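Local atomic coordinates of dimethyl-sulfide monooxygenase (Hyphomicrobium sulfonivorans, PDB entry 6AK1), a protein that catalyses the FMN-dependent, NADH-driven oxidation of dimethyl sulfide by molecular oxygen to methanethiol and formaldehyde, the first step in its degradation. Residues A[96-101]-A[432-437]; A[374-379]-A[417-422]. All coordinates share one frame; numbering follows the deposited sequence.

Interaction 1. Residues A[96-101]-A[432-437]; sequences TEHVGF and RRKLIG
Lys434 reaches out of the helix 431-435 to meet His98 in the loop that leads into the strand 100-106, and this one pair carries the whole contact. Lys434 NZ donates to His98 ND1 at 3.0 Å, coming to the rim of the imidazole from about 20° out of the ring plane. As ND1 accepts here, the ring probably carries its proton on NE2, a neutral form that the neighbouring ammonium would support. A turn of the lysine chain at its last torsion (chi4 70°) swings NZ round to the ring while Lys434 CE lies 3.5 Å from the His98 carbonyl O. The two side chains cross at about a right angle, and Lys434 CE also packs at 3.9 Å on His98 CB.

This inner part is tight: Lys434 is buried, and its ammonium also donates to the carbonyls of Lys427 and Gly429, so that a lysine suits a place ringed with acceptors. On the outer side the fit is looser. A water donates to Glu97 O (2.9 Å) and takes only a weak bond from Lys434 NZ, and Glu97, an exposed residue, lays its CG 3.6 Å above the histidine plane, toward the rim. Without the imidazole, as with an alanine in place of this histidine, the buried ammonium would probably lose its acceptor in the loop, and a gap would open beside the lysine methylenes. The loop is tied to the helix 36-48 by Glu47, whose OE2 accepts from the backbone N of both His98 and Val99.

Arg432 touches Val223, first in the strand 223-227, and Leu435 touches Asp52, just before the strand 53-57. The last helix of the chain thus sits at the N-terminal end of the TIM barrel of the luciferase-like flavin monooxygenases.

Interaction 2. Residues A[374-379]-A[417-422]; sequences GPQKVA and RKRGRA
Arg419 lays its guanidinium group on the helix 375-388, with one face on Ala379 and its edge turned to Gln376. Ala379 CB stands over the centre of the group, 3.6 Å from Arg419 CZ; a side chain as small as alanine lets the flat cation come down close to the helix, and Arg419 NH1 lies 3.5 Å from the backbone C of Ala379. At the edge, Arg419 NH2 donates to Gln376 OE1 at 2.9 Å. The oxygen lies almost in the guanidinium plane, yet the bond is bent (136° at the hydrogen), and the donor stands 43° out of the carbonyl plane of the amide. A bend at chi2 (-47°) carries the glutamine amide to the arginine, whose chain, extended from CG to NE, crosses from one backbone to the other.

The helices 375-388 and 403-418 are neighbours in the outer layer of the TIM barrel; the second follows the barrel strand 393-397, and the first the short strand 370-372.

Acidic residues hold the guanidinium group where it is. Asp380 and Glu383, from the same helix as Ala379, form salt bridges with Arg419 NH1, and Glu415, one turn back along the helix 403-418, does so with Arg419 NE. Four acceptors thus grip the group, which suits arginine, with its several N-H donors in one plane, better than lysine.

Farther out, Arg419 leaves its helix at a Schellman motif, where Gly420 takes up positive phi, a conformation glycine adopts readily, and Gly420 N bonds to Arg417 O at 2.9 Å. At the start of the helix 375-388, Gly374 is the N-cap, and its O accepts from Val378 N in the first turn.

How the interactions relate
The two contacts share no helix or strand and do not touch; their nearest atoms are about 11 Å apart. The centre of interaction 1 lies about 14 Å from that of the chain, the centre of interaction 2 about 25 Å; both are partly buried, interaction 2 with the exposed Gln376 at its edge. Interaction 1 ties the chain's last helix to the base of the barrel, whereas interaction 2 joins two helices of its outer layer. Each rests on one long basic side chain, but the lysine is met by an imidazole nitrogen and backbone carbonyls, the arginine by an amide and carboxylates. Along the chain interaction 2 is nested inside the loop closed by interaction 1.

Interaction 1. Residues A[96-101]-A[432-437]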
loop_
_atom_site.group_PDB
_atom_site.type_symbol
_atom_site.label_atom_id
_atom_site.label_comp_id
_atom_site.label_asym_id
_atom_site.label_seq_id
_atom_site.Cartn_x
_atom_site.Cartn_y
_atom_site.Cartn_z
ATOM N N THR A 96 -19.316 3.698 -4.204
ATOM C CA THR A 96 -18.833 2.454 -4.780
ATOM C C THR A 96 -19.430 1.298 -4.001
ATOM O O THR A 96 -19.937 1.455 -2.891
ATOM C CB THR A 96 -17.302 2.350 -4.751
ATOM O OG1 THR A 96 -16.832 2.641 -3.427
ATOM C CG2 THR A 96 -16.635 3.309 -5.770
ATOM N N GLU A 97 -19.305 0.120 -4.570
ATOM C CA GLU A 97 -19.836 -1.085 -3.967
ATOM C C GLU A 97 -18.770 -2.129 -3.658
ATOM O O GLU A 97 -18.909 -2.850 -2.671
ATOM C CB GLU A 97 -20.896 -1.689 -4.900
ATOM C CG GLU A 97 -21.708 -2.804 -4.281
ATOM C CD GLU A 97 -22.705 -3.396 -5.259
ATOM O OE1 GLU A 97 -23.363 -4.396 -4.896
ATOM O OE2 GLU A 97 -22.819 -2.860 -6.390
ATOM N N HIS A 98 -17.687 -2.196 -4.442
ATOM C CA HIS A 98 -16.792 -3.348 -4.421
ATOM C C HIS A 98 -15.301 -3.017 -4.342
ATOM O O HIS A 98 -14.533 -3.807 -3.783
ATOM C CB HIS A 98 -17.032 -4.200 -5.671
ATOM C CG HIS A 98 -18.316 -4.968 -5.641
ATOM N ND1 HIS A 98 -18.576 -5.948 -4.706
ATOM C CD2 HIS A 98 -19.419 -4.891 -6.425
ATOM C CE1 HIS A 98 -19.786 -6.439 -4.911
ATOM N NE2 HIS A 98 -20.320 -5.812 -5.946
ATOM N N VAL A 99 -14.856 -1.895 -4.925
ATOM C CA VAL A 99 -13.424 -1.610 -4.936
ATOM C C VAL A 99 -12.915 -1.483 -3.500
ATOM O O VAL A 99 -13.601 -0.950 -2.617
ATOM C CB VAL A 99 -13.117 -0.350 -5.772
ATOM C CG1 VAL A 99 -13.672 0.900 -5.110
ATOM C CG2 VAL A 99 -11.615 -0.194 -5.991
ATOM N N GLY A 100 -11.711 -2.012 -3.246
ATOM C CA GLY A 100 -11.107 -1.891 -1.934
ATOM C C GLY A 100 -10.295 -0.603 -1.787
ATOM O O GLY A 100 -9.972 0.067 -2.763
ATOM N N PHE A 101 -9.968 -0.263 -0.537
ATOM C CA PHE A 101 -9.176 0.928 -0.237
ATOM C C PHE A 101 -8.008 0.513 0.644
ATOM O O PHE A 101 -8.210 0.101 1.790
ATOM C CB PHE A 101 -10.024 2.013 0.435
ATOM C CG PHE A 101 -11.243 2.370 -0.349
ATOM C CD1 PHE A 101 -11.134 3.149 -1.501
ATOM C CD2 PHE A 101 -12.494 1.889 0.021
ATOM C CE1 PHE A 101 -12.247 3.469 -2.263
ATOM C CE2 PHE A 101 -13.612 2.206 -0.733
ATOM C CZ PHE A 101 -13.482 3.017 -1.883
ATOM N N ARG A 432 -10.949 -9.055 1.772
ATOM C CA ARG A 432 -10.192 -10.280 2.000
ATOM C C ARG A 432 -10.806 -11.455 1.251
ATOM O O ARG A 432 -10.085 -12.310 0.728
ATOM C CB ARG A 432 -10.096 -10.604 3.492
ATOM C CG ARG A 432 -9.276 -11.870 3.715
ATOM C CD ARG A 432 -8.942 -12.159 5.174
ATOM N NE ARG A 432 -8.027 -11.184 5.754
ATOM C CZ ARG A 432 -8.397 -10.301 6.674
ATOM N NH1 ARG A 432 -7.520 -9.447 7.165
ATOM N NH2 ARG A 432 -9.647 -10.294 7.109
ATOM N N ARG A 433 -12.139 -11.523 1.196
ATOM C CA ARG A 433 -12.765 -12.600 0.440
ATOM C C ARG A 433 -12.432 -12.477 -1.041
ATOM O O ARG A 433 -12.112 -13.474 -1.698
ATOM C CB ARG A 433 -14.276 -12.604 0.657
ATOM C CG ARG A 433 -14.960 -13.815 0.056
ATOM C CD ARG A 433 -16.404 -13.949 0.511
ATOM N NE ARG A 433 -16.928 -15.275 0.188
ATOM C CZ ARG A 433 -17.379 -15.639 -1.009
ATOM N NH1 ARG A 433 -17.385 -14.776 -2.022
ATOM N NH2 ARG A 433 -17.823 -16.876 -1.197
ATOM N N LYS A 434 -12.460 -11.254 -1.572
ATOM C CA LYS A 434 -12.130 -11.041 -2.978
ATOM C C LYS A 434 -10.672 -11.383 -3.285
ATOM O O LYS A 434 -10.382 -11.988 -4.324
ATOM C CB LYS A 434 -12.432 -9.593 -3.366
ATOM C CG LYS A 434 -13.909 -9.244 -3.450
ATOM C CD LYS A 434 -14.135 -7.769 -3.074
ATOM C CE LYS A 434 -15.378 -7.183 -3.741
ATOM N NZ LYS A 434 -16.674 -7.700 -3.230
ATOM N N LEU A 435 -9.733 -10.997 -2.408
ATOM C CA LEU A 435 -8.310 -11.131 -2.733
ATOM C C LEU A 435 -7.706 -12.447 -2.250
ATOM O O LEU A 435 -6.996 -13.125 -3.006
ATOM C CB LEU A 435 -7.509 -9.969 -2.140
ATOM C CG LEU A 435 -7.673 -8.612 -2.811
ATOM C CD1 LEU A 435 -6.765 -7.575 -2.151
ATOM C CD2 LEU A 435 -7.360 -8.717 -4.291
ATOM N N ILE A 436 -7.944 -12.804 -0.993
ATOM C CA ILE A 436 -7.344 -14.009 -0.431
ATOM C C ILE A 436 -8.257 -15.220 -0.600
ATOM O O ILE A 436 -7.776 -16.337 -0.803
ATOM C CB ILE A 436 -6.999 -13.762 1.046
ATOM C CG1 ILE A 436 -5.989 -12.618 1.154
ATOM C CG2 ILE A 436 -6.446 -15.025 1.694
ATOM C CD1 ILE A 436 -4.619 -12.969 0.562
ATOM N N GLY A 437 -9.567 -15.028 -0.536
ATOM C CA GLY A 437 -10.487 -16.099 -0.832
ATOM C C GLY A 437 -11.017 -16.870 0.353
ATOM O O GLY A 437 -11.751 -17.838 0.145
HETATM O O HOH W 1 -18.333 -5.453 -1.468
#

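Interaction 2. Residues A[374-379]-A[417-422]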
loop_
_atom_site.group_PDB
_atom_site.type_symbol
_atom_site.label_atom_id
_atom_site.label_comp_id
_atom_site.label_asym_id
_atom_site.label_seq_id
_atom_site.Cartn_x
_atom_site.Cartn_y
_atom_site.Cartn_z
ATOM N N GLY A 374 1.196 -0.422 -27.386
ATOM C CA GLY A 374 -0.204 -0.662 -27.656
ATOM C C GLY A 374 -0.716 -1.863 -26.882
ATOM O O GLY A 374 0.012 -2.506 -26.120
ATOM N N PRO A 375 -1.999 -2.189 -27.087
ATOM C CA PRO A 375 -2.633 -3.234 -26.253
ATOM C C PRO A 375 -1.945 -4.592 -26.298
ATOM O O PRO A 375 -1.798 -5.231 -25.249
ATOM C CB PRO A 375 -4.062 -3.302 -26.813
ATOM C CG PRO A 375 -4.284 -1.946 -27.431
ATOM C CD PRO A 375 -2.959 -1.555 -28.010
ATOM N N GLN A 376 -1.518 -5.057 -27.475
ATOM C CA GLN A 376 -0.880 -6.370 -27.584
ATOM C C GLN A 376 0.444 -6.409 -26.833
ATOM O O GLN A 376 0.683 -7.305 -26.009
ATOM C CB GLN A 376 -0.645 -6.735 -29.059
ATOM C CG GLN A 376 -1.889 -6.909 -29.897
ATOM C CD GLN A 376 -2.920 -7.761 -29.206
ATOM O OE1 GLN A 376 -2.630 -8.878 -28.770
ATOM N NE2 GLN A 376 -4.136 -7.229 -29.076
ATOM N N LYS A 377 1.334 -5.454 -27.124
ATOM C CA LYS A 377 2.641 -5.444 -26.479
ATOM C C LYS A 377 2.506 -5.237 -24.973
ATOM O O LYS A 377 3.241 -5.846 -24.185
ATOM C CB LYS A 377 3.514 -4.361 -27.106
ATOM C CG LYS A 377 4.816 -4.064 -26.369
ATOM C CD LYS A 377 5.522 -2.888 -27.051
ATOM C CE LYS A 377 6.965 -2.702 -26.592
ATOM N NZ LYS A 377 7.055 -2.148 -25.213
ATOM N N VAL A 378 1.567 -4.385 -24.550
ATOM C CA VAL A 378 1.361 -4.173 -23.121
ATOM C C VAL A 378 0.827 -5.440 -22.465
ATOM O O VAL A 378 1.384 -5.913 -21.470
ATOM C CB VAL A 378 0.433 -2.972 -22.872
ATOM C CG1 VAL A 378 0.038 -2.933 -21.408
ATOM C CG2 VAL A 378 1.145 -1.689 -23.258
ATOM N N ALA A 379 -0.245 -6.024 -23.025
ATOM C CA ALA A 379 -0.821 -7.233 -22.443
ATOM C C ALA A 379 0.184 -8.375 -22.432
ATOM O O ALA A 379 0.222 -9.164 -21.479
ATOM C CB ALA A 379 -2.083 -7.646 -23.195
ATOM N N ARG A 417 -9.239 -9.169 -20.620
ATOM C CA ARG A 417 -10.462 -9.955 -20.463
ATOM C C ARG A 417 -10.580 -10.996 -21.559
ATOM O O ARG A 417 -10.954 -12.144 -21.298
ATOM C CB ARG A 417 -11.699 -9.052 -20.483
ATOM C CG ARG A 417 -11.903 -8.293 -19.201
ATOM C CD ARG A 417 -13.115 -7.378 -19.251
ATOM N NE ARG A 417 -13.210 -6.646 -17.999
ATOM C CZ ARG A 417 -14.133 -5.737 -17.727
ATOM N NH1 ARG A 417 -15.062 -5.432 -18.626
ATOM N NH2 ARG A 417 -14.123 -5.137 -16.547
ATOM N N LYS A 418 -10.273 -10.609 -22.798
ATOM C CA LYS A 418 -10.318 -11.558 -23.901
ATOM C C LYS A 418 -9.312 -12.691 -23.705
ATOM O O LYS A 418 -9.603 -13.840 -24.050
ATOM C CB LYS A 418 -10.088 -10.815 -25.219
ATOM C CG LYS A 418 -9.284 -11.585 -26.263
ATOM C CD LYS A 418 -9.530 -11.044 -27.682
ATOM C CE LYS A 418 -8.807 -11.888 -28.719
ATOM N NZ LYS A 418 -7.368 -12.043 -28.334
ATOM N N ARG A 419 -8.150 -12.404 -23.122
ATOM C CA ARG A 419 -7.184 -13.449 -22.788
ATOM C C ARG A 419 -7.529 -14.207 -21.510
ATOM O O ARG A 419 -6.739 -15.064 -21.094
ATOM C CB ARG A 419 -5.777 -12.855 -22.640
ATOM C CG ARG A 419 -5.278 -12.140 -23.871
ATOM C CD ARG A 419 -3.883 -11.586 -23.669
ATOM N NE ARG A 419 -3.424 -10.889 -24.863
ATOM C CZ ARG A 419 -2.151 -10.626 -25.131
ATOM N NH1 ARG A 419 -1.202 -11.015 -24.284
ATOM N NH2 ARG A 419 -1.832 -9.987 -26.255
ATOM N N GLY A 420 -8.657 -13.894 -20.864
ATOM C CA GLY A 420 -9.078 -14.593 -19.664
ATOM C C GLY A 420 -8.313 -14.243 -18.404
ATOM O O GLY A 420 -8.332 -15.015 -17.448
ATOM N N ARG A 421 -7.655 -13.088 -18.359
ATOM C CA ARG A 421 -6.792 -12.750 -17.233
ATOM C C ARG A 421 -7.393 -11.723 -16.275
ATOM O O ARG A 421 -6.931 -11.622 -15.137
ATOM C CB ARG A 421 -5.446 -12.218 -17.738
ATOM C CG ARG A 421 -4.668 -13.153 -18.658
ATOM C CD ARG A 421 -4.616 -14.590 -18.148
ATOM N NE ARG A 421 -3.860 -14.781 -16.907
ATOM C CZ ARG A 421 -2.553 -14.993 -16.848
ATOM N NH1 ARG A 421 -1.831 -15.003 -17.967
ATOM N NH2 ARG A 421 -1.961 -15.173 -15.670
ATOM N N ALA A 422 -8.385 -10.950 -16.698
ATOM C CA ALA A 422 -8.981 -9.917 -15.862
ATOM C C ALA A 422 -10.452 -10.223 -15.661
ATOM O O ALA A 422 -11.115 -10.713 -16.580
ATOM C CB ALA A 422 -8.828 -8.522 -16.490
#